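Local structure of capsular polysaccharide export system protein KpsC (Thermosulfurimonas dismutans, 6MGD) at residues K154-G160 and A192-P198; F248-I252 and L289-L294. The protein transfers Kdo in a beta-2,7 linkage, probably from CMP-Kdo, during assembly of the glycolipid anchor of Gram-negative bacterial capsules. All coordinates share one frame. Residue numbers count along the deposited sequence, not the author numbering.

Contact 1. Residues K154-G160 and A192-P198; sequences KIIVVPG and AYIVYKP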
loop_
_atom_site.group_PDB
_atom_site.type_symbol
_atom_site.label_atom_id
_atom_site.label_comp_id
_atom_site.label_asym_id
_atom_site.label_seq_id
_atom_site.Cartn_x
_atom_site.Cartn_y
_atom_site.Cartn_z
ATOM N N LYS A 154 -5.550 -27.692 -2.742
ATOM C CA LYS A 154 -5.704 -26.287 -3.095
ATOM C C LYS A 154 -4.375 -25.561 -2.937
ATOM O O LYS A 154 -3.700 -25.691 -1.913
ATOM C CB LYS A 154 -6.779 -25.633 -2.227
ATOM C CG LYS A 154 -7.053 -24.180 -2.576
ATOM C CD LYS A 154 -8.422 -23.733 -2.084
ATOM C CE LYS A 154 -8.496 -23.694 -0.569
ATOM N NZ LYS A 154 -9.814 -23.178 -0.103
ATOM N N ILE A 155 -3.994 -24.804 -3.960
ATOM C CA ILE A 155 -2.729 -24.076 -3.968
ATOM C C ILE A 155 -2.929 -22.743 -3.255
ATOM O O ILE A 155 -3.719 -21.903 -3.702
ATOM C CB ILE A 155 -2.216 -23.863 -5.402
ATOM C CG1 ILE A 155 -2.091 -25.202 -6.133
ATOM C CG2 ILE A 155 -0.867 -23.155 -5.387
ATOM C CD1 ILE A 155 -1.062 -26.134 -5.530
ATOM N N ILE A 156 -2.212 -22.549 -2.149
ATOM C CA ILE A 156 -2.225 -21.301 -1.392
ATOM C C ILE A 156 -0.820 -20.704 -1.423
ATOM O O ILE A 156 0.166 -21.422 -1.226
ATOM C CB ILE A 156 -2.707 -21.519 0.057
ATOM C CG1 ILE A 156 -4.190 -21.891 0.089
ATOM C CG2 ILE A 156 -2.475 -20.272 0.901
ATOM C CD1 ILE A 156 -4.778 -21.958 1.495
ATOM N N VAL A 157 -0.733 -19.397 -1.691
ATOM C CA VAL A 157 0.531 -18.668 -1.715
ATOM C C VAL A 157 0.514 -17.635 -0.597
ATOM O O VAL A 157 -0.508 -16.985 -0.350
ATOM C CB VAL A 157 0.786 -17.991 -3.082
ATOM C CG1 VAL A 157 -0.272 -16.938 -3.379
ATOM C CG2 VAL A 157 2.185 -17.379 -3.144
ATOM N N VAL A 158 1.644 -17.500 0.090
ATOM C CA VAL A 158 1.790 -16.552 1.191
ATOM C C VAL A 158 3.038 -15.710 0.956
ATOM O O VAL A 158 4.159 -16.230 1.039
ATOM C CB VAL A 158 1.859 -17.273 2.550
ATOM C CG1 VAL A 158 2.206 -16.291 3.661
ATOM C CG2 VAL A 158 0.543 -17.975 2.854
ATOM N N PRO A 159 2.897 -14.418 0.650
ATOM C CA PRO A 159 4.075 -13.554 0.475
ATOM C C PRO A 159 4.560 -13.047 1.824
ATOM O O PRO A 159 3.809 -12.412 2.568
ATOM C CB PRO A 159 3.545 -12.412 -0.401
ATOM C CG PRO A 159 2.096 -12.330 -0.053
ATOM C CD PRO A 159 1.644 -13.730 0.295
ATOM N N GLY A 160 5.815 -13.343 2.147
ATOM C CA GLY A 160 6.394 -12.829 3.370
ATOM C C GLY A 160 6.648 -11.335 3.294
ATOM O O GLY A 160 6.839 -10.761 2.222
ATOM N N ALA A 192 -4.382 -27.851 2.340
ATOM C CA ALA A 192 -3.966 -27.113 1.158
ATOM C C ALA A 192 -2.450 -27.169 0.988
ATOM O O ALA A 192 -1.696 -27.416 1.933
ATOM C CB ALA A 192 -4.433 -25.659 1.245
ATOM N N TYR A 193 -2.006 -26.940 -0.247
ATOM C CA TYR A 193 -0.584 -26.837 -0.554
ATOM C C TYR A 193 -0.164 -25.386 -0.346
ATOM O O TYR A 193 -0.556 -24.501 -1.113
ATOM C CB TYR A 193 -0.290 -27.301 -1.979
ATOM C CG TYR A 193 1.188 -27.409 -2.293
ATOM C CD1 TYR A 193 1.928 -26.290 -2.656
ATOM C CD2 TYR A 193 1.845 -28.632 -2.227
ATOM C CE1 TYR A 193 3.277 -26.382 -2.937
ATOM C CE2 TYR A 193 3.195 -28.736 -2.511
ATOM C CZ TYR A 193 3.905 -27.607 -2.867
ATOM O OH TYR A 193 5.249 -27.701 -3.151
ATOM N N ILE A 194 0.631 -25.144 0.689
ATOM C CA ILE A 194 1.062 -23.801 1.054
ATOM C C ILE A 194 2.499 -23.617 0.591
ATOM O O ILE A 194 3.385 -24.397 0.961
ATOM C CB ILE A 194 0.934 -23.561 2.567
ATOM C CG1 ILE A 194 -0.507 -23.800 3.020
ATOM C CG2 ILE A 194 1.385 -22.151 2.918
ATOM C CD1 ILE A 194 -0.723 -23.614 4.503
ATOM N N VAL A 195 2.727 -22.591 -0.222
ATOM C CA VAL A 195 4.060 -22.214 -0.673
ATOM C C VAL A 195 4.349 -20.817 -0.139
ATOM O O VAL A 195 3.578 -19.880 -0.384
ATOM C CB VAL A 195 4.188 -22.268 -2.205
ATOM C CG1 VAL A 195 2.955 -21.683 -2.872
ATOM C CG2 VAL A 195 5.433 -21.534 -2.657
ATOM N N TYR A 196 5.445 -20.683 0.602
ATOM C CA TYR A 196 5.816 -19.422 1.230
ATOM C C TYR A 196 6.845 -18.710 0.363
ATOM O O TYR A 196 7.940 -19.235 0.130
ATOM C CB TYR A 196 6.369 -19.650 2.636
ATOM C CG TYR A 196 6.870 -18.391 3.309
ATOM C CD1 TYR A 196 5.993 -17.371 3.658
ATOM C CD2 TYR A 196 8.216 -18.229 3.609
ATOM C CE1 TYR A 196 6.443 -16.223 4.281
ATOM C CE2 TYR A 196 8.676 -17.083 4.232
ATOM C CZ TYR A 196 7.784 -16.083 4.564
ATOM O OH TYR A 196 8.236 -14.940 5.183
ATOM N N LYS A 197 6.488 -17.519 -0.114
ATOM C CA LYS A 197 7.408 -16.681 -0.865
ATOM C C LYS A 197 7.984 -15.636 0.078
ATOM O O LYS A 197 7.314 -14.634 0.370
ATOM C CB LYS A 197 6.697 -16.010 -2.041
ATOM C CG LYS A 197 7.611 -15.147 -2.886
ATOM C CD LYS A 197 6.926 -13.856 -3.289
ATOM C CE LYS A 197 7.797 -13.058 -4.243
ATOM N NZ LYS A 197 8.158 -13.863 -5.442
ATOM N N PRO A 198 9.201 -15.816 0.583
ATOM C CA PRO A 198 9.756 -14.838 1.521
ATOM C C PRO A 198 10.049 -13.517 0.831
ATOM O O PRO A 198 10.319 -13.462 -0.371
ATOM C CB PRO A 198 11.043 -15.508 2.010
ATOM C CG PRO A 198 11.441 -16.398 0.878
ATOM C CD PRO A 198 10.155 -16.894 0.273
#
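Six backbone hydrogen bonds knit these two neighbouring parallel strands, the residues pairing in order from I155 with Y193 to P159 with K197. The bonds zigzag: Y193 N gives to K154 O (2.7 Å) and I156 N to Y193 O (2.8 Å), then V195 N to I156 O (3.0 Å) and V158 N to V195 O (3.1 Å), then K197 N to V158 O (2.9 Å) and G160 N to K197 O (2.7 Å). CA-H...O contacts fill in between, as from I194 CA to I156 O at 3.4 Å.

Apolar side chains meet on both faces. I155, V157, Y193 and V195 lie on one, with I155 CD1 3.8 Å from Y193 CB. I156, V158, I194 and Y196 lie on the other, where I194 and Y196 pack on helix 178-188. That helix lies in the connection between the strands, so strand, helix and strand form a beta-alpha-beta crossover of a Rossmann-like sheet. I156 CD1 reaches A192 CB at 3.7 Å. Y196 OH sits 3.3 Å from G160 CA; a CB on G160 would clash with it.

Polar main-chain atoms facing the partner strand are thus largely paired across the contact and the central side chains are greasy, while the charged ends of K154 and K197 lead away.

Contact 2. Residues F248-I252 and L289-L294; sequences FEALI and LVAGAL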
loop_
_atom_site.group_PDB
_atom_site.type_symbol
_atom_site.label_atom_id
_atom_site.label_comp_id
_atom_site.label_asym_id
_atom_site.label_seq_id
_atom_site.Cartn_x
_atom_site.Cartn_y
_atom_site.Cartn_z
ATOM N N PHE A 248 -3.219 -6.650 -2.922
ATOM C CA PHE A 248 -3.945 -5.747 -3.808
ATOM C C PHE A 248 -3.665 -6.065 -5.271
ATOM O O PHE A 248 -4.548 -5.907 -6.122
ATOM C CB PHE A 248 -3.583 -4.295 -3.494
ATOM C CG PHE A 248 -4.267 -3.288 -4.380
ATOM C CD1 PHE A 248 -5.646 -3.286 -4.516
ATOM C CD2 PHE A 248 -3.531 -2.329 -5.058
ATOM C CE1 PHE A 248 -6.275 -2.355 -5.325
ATOM C CE2 PHE A 248 -4.156 -1.393 -5.864
ATOM C CZ PHE A 248 -5.529 -1.407 -5.997
ATOM N N GLU A 249 -2.445 -6.515 -5.578
ATOM C CA GLU A 249 -2.133 -6.944 -6.935
ATOM C C GLU A 249 -2.891 -8.214 -7.294
ATOM O O GLU A 249 -3.331 -8.378 -8.439
ATOM C CB GLU A 249 -0.626 -7.156 -7.082
ATOM C CG GLU A 249 -0.198 -7.690 -8.435
ATOM C CD GLU A 249 1.310 -7.795 -8.573
ATOM O OE1 GLU A 249 1.949 -8.424 -7.705
ATOM O OE2 GLU A 249 1.856 -7.237 -9.546
ATOM N N ALA A 250 -3.056 -9.122 -6.329
ATOM C CA ALA A 250 -3.806 -10.347 -6.589
ATOM C C ALA A 250 -5.268 -10.043 -6.887
ATOM O O ALA A 250 -5.890 -10.711 -7.723
ATOM C CB ALA A 250 -3.683 -11.301 -5.401
ATOM N N LEU A 251 -5.837 -9.044 -6.202
ATOM C CA LEU A 251 -7.210 -8.636 -6.481
ATOM C C LEU A 251 -7.359 -8.151 -7.916
ATOM O O LEU A 251 -8.326 -8.503 -8.600
ATOM C CB LEU A 251 -7.643 -7.545 -5.502
ATOM C CG LEU A 251 -8.200 -8.008 -4.158
ATOM C CD1 LEU A 251 -8.438 -6.816 -3.250
ATOM C CD2 LEU A 251 -9.487 -8.791 -4.370
ATOM N N ILE A 252 -6.411 -7.333 -8.383
ATOM C CA ILE A 252 -6.431 -6.874 -9.767
ATOM C C ILE A 252 -6.320 -8.058 -10.719
ATOM O O ILE A 252 -6.972 -8.092 -11.769
ATOM C CB ILE A 252 -5.307 -5.846 -9.996
ATOM C CG1 ILE A 252 -5.467 -4.677 -9.021
ATOM C CG2 ILE A 252 -5.317 -5.348 -11.431
ATOM C CD1 ILE A 252 -4.247 -3.791 -8.901
ATOM N N LEU A 289 -12.714 0.125 -5.795
ATOM C CA LEU A 289 -11.433 0.078 -5.097
ATOM C C LEU A 289 -10.328 0.700 -5.945
ATOM O O LEU A 289 -9.559 1.542 -5.467
ATOM C CB LEU A 289 -11.087 -1.370 -4.744
ATOM C CG LEU A 289 -10.325 -1.689 -3.450
ATOM C CD1 LEU A 289 -9.476 -2.946 -3.624
ATOM C CD2 LEU A 289 -9.474 -0.524 -2.958
ATOM N N VAL A 290 -10.242 0.297 -7.215
ATOM C CA VAL A 290 -9.184 0.791 -8.090
ATOM C C VAL A 290 -9.345 2.286 -8.340
ATOM O O VAL A 290 -8.373 3.048 -8.263
ATOM C CB VAL A 290 -9.169 -0.014 -9.402
ATOM C CG1 VAL A 290 -8.316 0.684 -10.456
ATOM C CG2 VAL A 290 -8.656 -1.424 -9.141
ATOM N N ALA A 291 -10.571 2.732 -8.633
ATOM C CA ALA A 291 -10.803 4.154 -8.871
ATOM C C ALA A 291 -10.408 4.998 -7.667
ATOM O O ALA A 291 -9.949 6.133 -7.830
ATOM C CB ALA A 291 -12.268 4.397 -9.229
ATOM N N GLY A 292 -10.572 4.465 -6.458
ATOM C CA GLY A 292 -10.210 5.194 -5.260
ATOM C C GLY A 292 -8.740 5.088 -4.912
ATOM O O GLY A 292 -8.079 6.101 -4.667
ATOM N N ALA A 293 -8.211 3.863 -4.905
ATOM C CA ALA A 293 -6.840 3.643 -4.454
ATOM C C ALA A 293 -5.813 4.079 -5.496
ATOM O O ALA A 293 -4.751 4.599 -5.137
ATOM C CB ALA A 293 -6.636 2.171 -4.098
ATOM N N LEU A 294 -6.105 3.873 -6.781
ATOM C CA LEU A 294 -5.135 4.127 -7.840
ATOM C C LEU A 294 -5.350 5.442 -8.575
ATOM O O LEU A 294 -4.370 6.069 -8.991
ATOM C CB LEU A 294 -5.153 2.986 -8.863
ATOM C CG LEU A 294 -4.486 1.683 -8.425
ATOM C CD1 LEU A 294 -4.544 0.647 -9.533
ATOM C CD2 LEU A 294 -3.051 1.950 -8.013
#
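F248 does most of the reaching here. Its chi1 is t, which throws the ring across the gap between two helices; the axes of the segments 248-252 and 289-294 come no closer than 12.2 Å, with 141° between their N-to-C directions. No hydrogen bond crosses; the contact is made of apolar side chains. The ring meets two leucines near its plane, at its edge: L289 CD1 lies 3.7 Å from F248 CE1, and L294 CG lies 4.0 Å from F248 CE2. The tip, F248 CZ, comes within 4.2 Å of A293 CB and, more loosely, 4.4 Å of V290 CG2.

L289 holds a chi1 of -146°, between the usual wells, and in that pose its CD1 touches not just the phenylalanine but also L251 CD1, at 4.0 Å. Helix 246-253 belongs to the Rossmann-like half built on the parallel sheet, whereas helix 286-296 leads straight into strand 298-300 of the mixed sheet in the other half. This return of the chain fits the two-domain GT-B architecture. V290 also packs on helix 117-132, against A123 and I127.

I252 starts sideways, but with chi1 m and chi2 t its CD1 swings in to 4.5 Å from L294 CD1. L294 is itself m,t and sits at the end of a wider pi-type turn over 291-294, just after the bond from A293 N to L289 O (2.7 Å). Beyond these segments, the F248 ring makes an edge-to-face stack with F264, which A293 also touches.

How the contacts relate
From the N terminus the chain first builds most of the mixed sheet, then enters the parallel one at strand 155-159. Contact 1 closes a loop of 31 residues, helical in part and without strands, when the chain returns as strand 193-197. Strand 238-241 then slots in on the other edge of 155-159 and leads to helix 246-253. There contact 2 opens, closing 36 residues later, after strands 257-259 and 272-273, on helix 286-296. The loops follow in series, neither nesting nor crossing. The centres of the two contacts are about 21 Å apart and their nearest atoms about 7 Å. Contact 1 works within one sheet; contact 2 ties that half to the returning helix.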